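Long-range contacts in major pilin backbone protein T-antigen, T13 (Streptococcus pyogenes, PDB 6BBT), which forms, as the major pilin, the backbone of the pili of Streptococcus pyogenes and is the Lancefield T-antigen used in serotyping: residues 183-188 and 228-233; 191-196 and 204-209. One frame throughout, in Å; residues are numbered along the deposited sequence.

Contact 1: 183-188 and 228-233; sequences EASALY and IGISYK
One direct backbone hydrogen bond joins the two segments: Glu183 N gives its hydrogen to Ser231 O at 2.7 Å, meeting the carbonyl nearly along its C=O axis. The return link, from Ser231 N to Glu183 O, runs through water 1, which accepts from the amide and donates to the carbonyl, so the pairing of strand 176-183 with strand 231-236 in the four-stranded antiparallel sheet opens here.

Three further waters span the segments. Water 3 donates to Tyr188 OH and accepts from Ile228 N, while water 4, 2.6 Å from Tyr188 OH, accepts a hydrogen bond from it and donates one to Ile228 O. Water 2 bonds Ser185 OG and donates weakly to Ile228 O. Ser185 OG, at chi1 69°, sits between its own N and carbonyl carbon and accepts from Tyr188 N at 3.1 Å, an ST motif.

Apolar contact centres on Ile230. Its CG2 methyl reaches Tyr188 CD2 at 3.6 Å, approaching the ring obliquely, and also touches Ser185 OG. Leu182 lies against the same isoleucine, while residues from early in the chain meet the loop: Pro27 touches Tyr188, and Asn69 ND2 bonds Leu187 O.

Glu183 OE1 and Lys233 NZ stand 4.3 Å apart, beyond a salt bridge.

Water thus replaces the second direct bond, and the hydroxyl of buried Tyr188 is satisfied by waters 3 and 4, held by Ile228 N and O.

Contact 2: 191-196 and 204-209; sequences GQVVKI and DVVIGQ
On the buried face of this hairpin, Val205 CG2 packs against Ile196 CG2 at 3.6 Å, the two side chains crossing obliquely. Val194 has CG2 anti to its carbonyl carbon, which brings that methyl to CD1 and CG1 of Ile207. Leu226 and Ile221 of strand 220-227 continue this layer, against Val194 and Ile196 respectively.

The backbone forms the next layer. Val194 and Val205 are an antiparallel hydrogen-bonded pair, with Val205 N 2.8 Å from Val194 O and the reciprocal bond just as straight. Ile207 N donates to Gln192 O almost along the C=O axis, and Gly191 N reaches Ile207 O from above the carbonyl plane as segment 204-209 enters a type II turn from Val206 to Gln209.

The other face carries Val193, Val206, Lys195 and Asp204. Val206 CG1 lies 3.5 Å from Gly191 CA. Lys195 bends at chi2 (-72°) and runs alongside Asp204, placing Lys195 NZ 2.8 Å from Asp204 OD1, on the syn lone pair of that oxygen; water 5 donates to OD2.

The hairpin is therefore two-sided: aliphatic toward the domain interior, with a salt bridge on its outer, partly exposed face, where the ammonium probably keeps the carboxylate ionised.

How the contacts relate
Strand 176-183 ends in the first segment of contact 1, and the chain then turns through Tyr188 into Gly191, where contact 2 begins. Strand 193-198 and its partner 201-206 make a hairpin, so contact 2 closes a short loop. Strands 211-215 and 220-227 follow before 228-233 returns to 183-188 and closes the larger loop, with the hairpin wholly within it. Contact 1 belongs to the four-stranded antiparallel sheet, contact 2 to the branched sheet that includes strand 220-227. Their centres lie about 11 Å apart, and Ile207 bridges them: its CG2 packs on Ala184 CA and its CD1 on Tyr188 CB.

Contact 1: 183-188 and 228-233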
loop_
_atom_site.group_PDB
_atom_site.type_symbol
_atom_site.label_atom_id
_atom_site.label_comp_id
_atom_site.label_asym_id
_atom_site.label_seq_id
_atom_site.Cartn_x
_atom_site.Cartn_y
_atom_site.Cartn_z
ATOM N N GLU A 183 15.587 7.399 -2.671
ATOM C CA GLU A 183 15.147 8.586 -1.927
ATOM C C GLU A 183 13.913 8.213 -1.143
ATOM O O GLU A 183 13.071 7.477 -1.643
ATOM C CB GLU A 183 14.787 9.759 -2.844
ATOM C CG GLU A 183 15.840 10.161 -3.846
ATOM C CD GLU A 183 17.025 10.878 -3.250
ATOM O OE1 GLU A 183 17.929 11.203 -4.042
ATOM O OE2 GLU A 183 17.057 11.133 -2.020
ATOM N N ALA A 184 13.804 8.726 0.071
ATOM C CA ALA A 184 12.594 8.554 0.857
ATOM C C ALA A 184 11.371 9.210 0.168
ATOM O O ALA A 184 11.499 10.197 -0.571
ATOM C CB ALA A 184 12.805 9.114 2.265
ATOM N N SER A 185 10.205 8.593 0.356
ATOM C CA SER A 185 8.914 9.157 -0.044
ATOM C C SER A 185 8.052 9.222 1.195
ATOM O O SER A 185 8.461 8.763 2.265
ATOM C CB SER A 185 8.245 8.277 -1.108
ATOM O OG SER A 185 7.817 7.016 -0.581
ATOM N N ALA A 186 6.839 9.742 1.059
ATOM C CA ALA A 186 5.880 9.716 2.172
ATOM C C ALA A 186 5.503 8.285 2.609
ATOM O O ALA A 186 5.227 8.036 3.784
ATOM C CB ALA A 186 4.614 10.480 1.797
ATOM N N LEU A 187 5.507 7.353 1.663
ATOM C CA LEU A 187 5.157 5.958 1.933
ATOM C C LEU A 187 6.300 5.112 2.473
ATOM O O LEU A 187 6.037 4.158 3.193
ATOM C CB LEU A 187 4.673 5.261 0.673
ATOM C CG LEU A 187 3.360 5.635 -0.054
ATOM C CD1 LEU A 187 2.702 4.357 -0.590
ATOM C CD2 LEU A 187 2.359 6.354 0.806
ATOM N N TYR A 188 7.530 5.405 2.062
ATOM C CA TYR A 188 8.698 4.604 2.436
ATOM C C TYR A 188 9.801 5.536 2.907
ATOM O O TYR A 188 10.422 6.215 2.113
ATOM C CB TYR A 188 9.156 3.741 1.233
ATOM C CG TYR A 188 8.023 2.920 0.683
ATOM C CD1 TYR A 188 7.616 1.761 1.318
ATOM C CD2 TYR A 188 7.321 3.334 -0.445
ATOM C CE1 TYR A 188 6.564 1.004 0.829
ATOM C CE2 TYR A 188 6.275 2.590 -0.947
ATOM C CZ TYR A 188 5.885 1.441 -0.293
ATOM O OH TYR A 188 4.840 0.724 -0.793
ATOM N N ILE A 228 7.225 0.407 -4.734
ATOM C CA ILE A 228 6.684 1.114 -5.889
ATOM C C ILE A 228 6.460 2.569 -5.520
ATOM O O ILE A 228 5.945 2.873 -4.450
ATOM C CB ILE A 228 5.397 0.449 -6.408
ATOM C CG1 ILE A 228 5.786 -0.852 -7.099
ATOM C CG2 ILE A 228 4.655 1.379 -7.395
ATOM C CD1 ILE A 228 4.639 -1.753 -7.443
ATOM N N GLY A 229 6.883 3.465 -6.402
ATOM C CA GLY A 229 6.665 4.890 -6.199
ATOM C C GLY A 229 7.807 5.634 -5.538
ATOM O O GLY A 229 7.692 6.836 -5.326
ATOM N N ILE A 230 8.908 4.962 -5.189
ATOM C CA ILE A 230 10.066 5.703 -4.684
ATOM C C ILE A 230 10.926 6.124 -5.851
ATOM O O ILE A 230 10.816 5.568 -6.931
ATOM C CB ILE A 230 10.897 4.938 -3.632
ATOM C CG1 ILE A 230 11.485 3.633 -4.164
ATOM C CG2 ILE A 230 10.043 4.698 -2.396
ATOM C CD1 ILE A 230 12.578 3.101 -3.251
ATOM N N SER A 231 11.775 7.105 -5.635
ATOM C CA SER A 231 12.678 7.561 -6.659
ATOM C C SER A 231 14.093 7.130 -6.294
ATOM O O SER A 231 14.435 7.037 -5.113
ATOM C CB SER A 231 12.592 9.061 -6.815
ATOM O OG SER A 231 11.339 9.430 -7.344
ATOM N N TYR A 232 14.893 6.836 -7.307
ATOM C CA TYR A 232 16.295 6.490 -7.116
ATOM C C TYR A 232 17.183 7.225 -8.106
ATOM O O TYR A 232 16.720 7.669 -9.148
ATOM C CB TYR A 232 16.523 4.982 -7.258
ATOM C CG TYR A 232 16.213 4.406 -8.622
ATOM C CD1 TYR A 232 17.170 4.397 -9.638
ATOM C CD2 TYR A 232 14.953 3.866 -8.905
ATOM C CE1 TYR A 232 16.891 3.861 -10.893
ATOM C CE2 TYR A 232 14.666 3.333 -10.152
ATOM C CZ TYR A 232 15.634 3.339 -11.141
ATOM O OH TYR A 232 15.353 2.800 -12.380
ATOM N N LYS A 233 18.461 7.343 -7.776
ATOM C CA LYS A 233 19.423 7.756 -8.764
ATOM C C LYS A 233 20.680 6.897 -8.694
ATOM O O LYS A 233 21.113 6.476 -7.612
ATOM C CB LYS A 233 19.726 9.242 -8.684
ATOM C CG LYS A 233 20.427 9.694 -7.451
ATOM C CD LYS A 233 20.878 11.149 -7.572
ATOM C CE LYS A 233 19.724 12.121 -7.408
ATOM N NZ LYS A 233 20.204 13.450 -6.918
HETATM O O HOH W 1 10.963 8.568 -3.459
HETATM O O HOH W 2 6.302 5.886 -2.839
HETATM O O HOH W 3 5.647 -1.247 -2.716
HETATM O O HOH W 4 3.814 1.559 -3.060
#

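Contact 2: 191-196 and 204-209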
loop_
_atom_site.group_PDB
_atom_site.type_symbol
_atom_site.label_atom_id
_atom_site.label_comp_id
_atom_site.label_asym_id
_atom_site.label_seq_id
_atom_site.Cartn_x
_atom_site.Cartn_y
_atom_site.Cartn_z
ATOM N N GLY A 191 15.871 5.474 6.421
ATOM C CA GLY A 191 16.281 4.545 7.445
ATOM C C GLY A 191 15.617 3.176 7.392
ATOM O O GLY A 191 16.007 2.298 8.154
ATOM N N GLN A 192 14.626 2.971 6.516
ATOM C CA GLN A 192 14.082 1.621 6.295
ATOM C C GLN A 192 14.959 0.898 5.291
ATOM O O GLN A 192 15.716 1.536 4.546
ATOM C CB GLN A 192 12.635 1.712 5.835
ATOM C CG GLN A 192 11.760 2.372 6.886
ATOM C CD GLN A 192 11.632 1.528 8.132
ATOM O OE1 GLN A 192 11.405 0.345 8.055
ATOM N NE2 GLN A 192 11.771 2.133 9.281
ATOM N N VAL A 193 14.876 -0.431 5.262
ATOM C CA VAL A 193 15.802 -1.227 4.458
ATOM C C VAL A 193 15.073 -1.932 3.309
ATOM O O VAL A 193 13.910 -2.310 3.433
ATOM C CB VAL A 193 16.640 -2.241 5.280
ATOM C CG1 VAL A 193 17.558 -1.528 6.253
ATOM C CG2 VAL A 193 15.803 -3.223 6.059
ATOM N N VAL A 194 15.765 -2.005 2.183
ATOM C CA VAL A 194 15.321 -2.698 0.994
ATOM C C VAL A 194 16.430 -3.712 0.672
ATOM O O VAL A 194 17.631 -3.403 0.735
ATOM C CB VAL A 194 15.130 -1.703 -0.189
ATOM C CG1 VAL A 194 14.762 -2.420 -1.488
ATOM C CG2 VAL A 194 14.033 -0.675 0.143
ATOM N N LYS A 195 16.021 -4.918 0.300
ATOM C CA LYS A 195 16.972 -5.980 0.003
ATOM C C LYS A 195 17.648 -5.792 -1.357
ATOM O O LYS A 195 17.038 -5.337 -2.316
ATOM C CB LYS A 195 16.274 -7.332 0.039
ATOM C CG LYS A 195 15.654 -7.639 1.384
ATOM C CD LYS A 195 16.746 -7.937 2.404
ATOM C CE LYS A 195 16.208 -7.869 3.790
ATOM N NZ LYS A 195 17.273 -8.353 4.706
ATOM N N ILE A 196 18.928 -6.133 -1.413
ATOM C CA ILE A 196 19.676 -6.167 -2.640
ATOM C C ILE A 196 20.414 -7.516 -2.691
ATOM O O ILE A 196 20.863 -8.011 -1.648
ATOM C CB ILE A 196 20.648 -4.982 -2.744
ATOM C CG1 ILE A 196 21.296 -4.891 -4.125
ATOM C CG2 ILE A 196 21.737 -5.007 -1.683
ATOM C CD1 ILE A 196 21.969 -3.559 -4.386
ATOM N N ASP A 204 21.412 -5.312 2.670
ATOM C CA ASP A 204 20.416 -4.260 2.968
ATOM C C ASP A 204 20.885 -2.909 2.456
ATOM O O ASP A 204 22.009 -2.463 2.770
ATOM C CB ASP A 204 20.169 -4.132 4.471
ATOM C CG ASP A 204 19.394 -5.272 5.051
ATOM O OD1 ASP A 204 18.521 -5.840 4.378
ATOM O OD2 ASP A 204 19.636 -5.594 6.228
ATOM N N VAL A 205 20.037 -2.282 1.640
ATOM C CA VAL A 205 20.206 -0.905 1.236
ATOM C C VAL A 205 19.305 -0.073 2.151
ATOM O O VAL A 205 18.124 -0.355 2.268
ATOM C CB VAL A 205 19.801 -0.704 -0.227
ATOM C CG1 VAL A 205 19.938 0.766 -0.632
ATOM C CG2 VAL A 205 20.654 -1.590 -1.118
ATOM N N VAL A 206 19.862 0.934 2.807
ATOM C CA VAL A 206 19.071 1.807 3.656
ATOM C C VAL A 206 18.567 2.977 2.804
ATOM O O VAL A 206 19.356 3.661 2.132
ATOM C CB VAL A 206 19.884 2.342 4.856
ATOM C CG1 VAL A 206 19.014 3.242 5.736
ATOM C CG2 VAL A 206 20.459 1.189 5.663
ATOM N N ILE A 207 17.258 3.204 2.838
ATOM C CA ILE A 207 16.629 4.318 2.117
ATOM C C ILE A 207 17.170 5.649 2.632
ATOM O O ILE A 207 17.289 5.848 3.820
ATOM C CB ILE A 207 15.100 4.297 2.266
ATOM C CG1 ILE A 207 14.536 3.115 1.474
ATOM C CG2 ILE A 207 14.478 5.602 1.770
ATOM C CD1 ILE A 207 13.071 2.845 1.711
ATOM N N GLY A 208 17.520 6.519 1.698
ATOM C CA GLY A 208 17.927 7.905 1.980
ATOM C C GLY A 208 19.393 8.135 2.195
ATOM O O GLY A 208 19.764 9.160 2.774
ATOM N N GLN A 209 20.231 7.182 1.782
ATOM C CA GLN A 209 21.689 7.354 1.843
ATOM C C GLN A 209 22.356 6.610 0.710
ATOM O O GLN A 209 21.824 5.635 0.204
ATOM C CB GLN A 209 22.268 6.882 3.204
ATOM C CG GLN A 209 22.170 5.377 3.423
ATOM C CD GLN A 209 22.439 4.931 4.855
ATOM O OE1 GLN A 209 21.790 5.375 5.798
ATOM N NE2 GLN A 209 23.407 4.039 5.016
HETATM O O HOH W 5 17.350 -6.445 7.476
#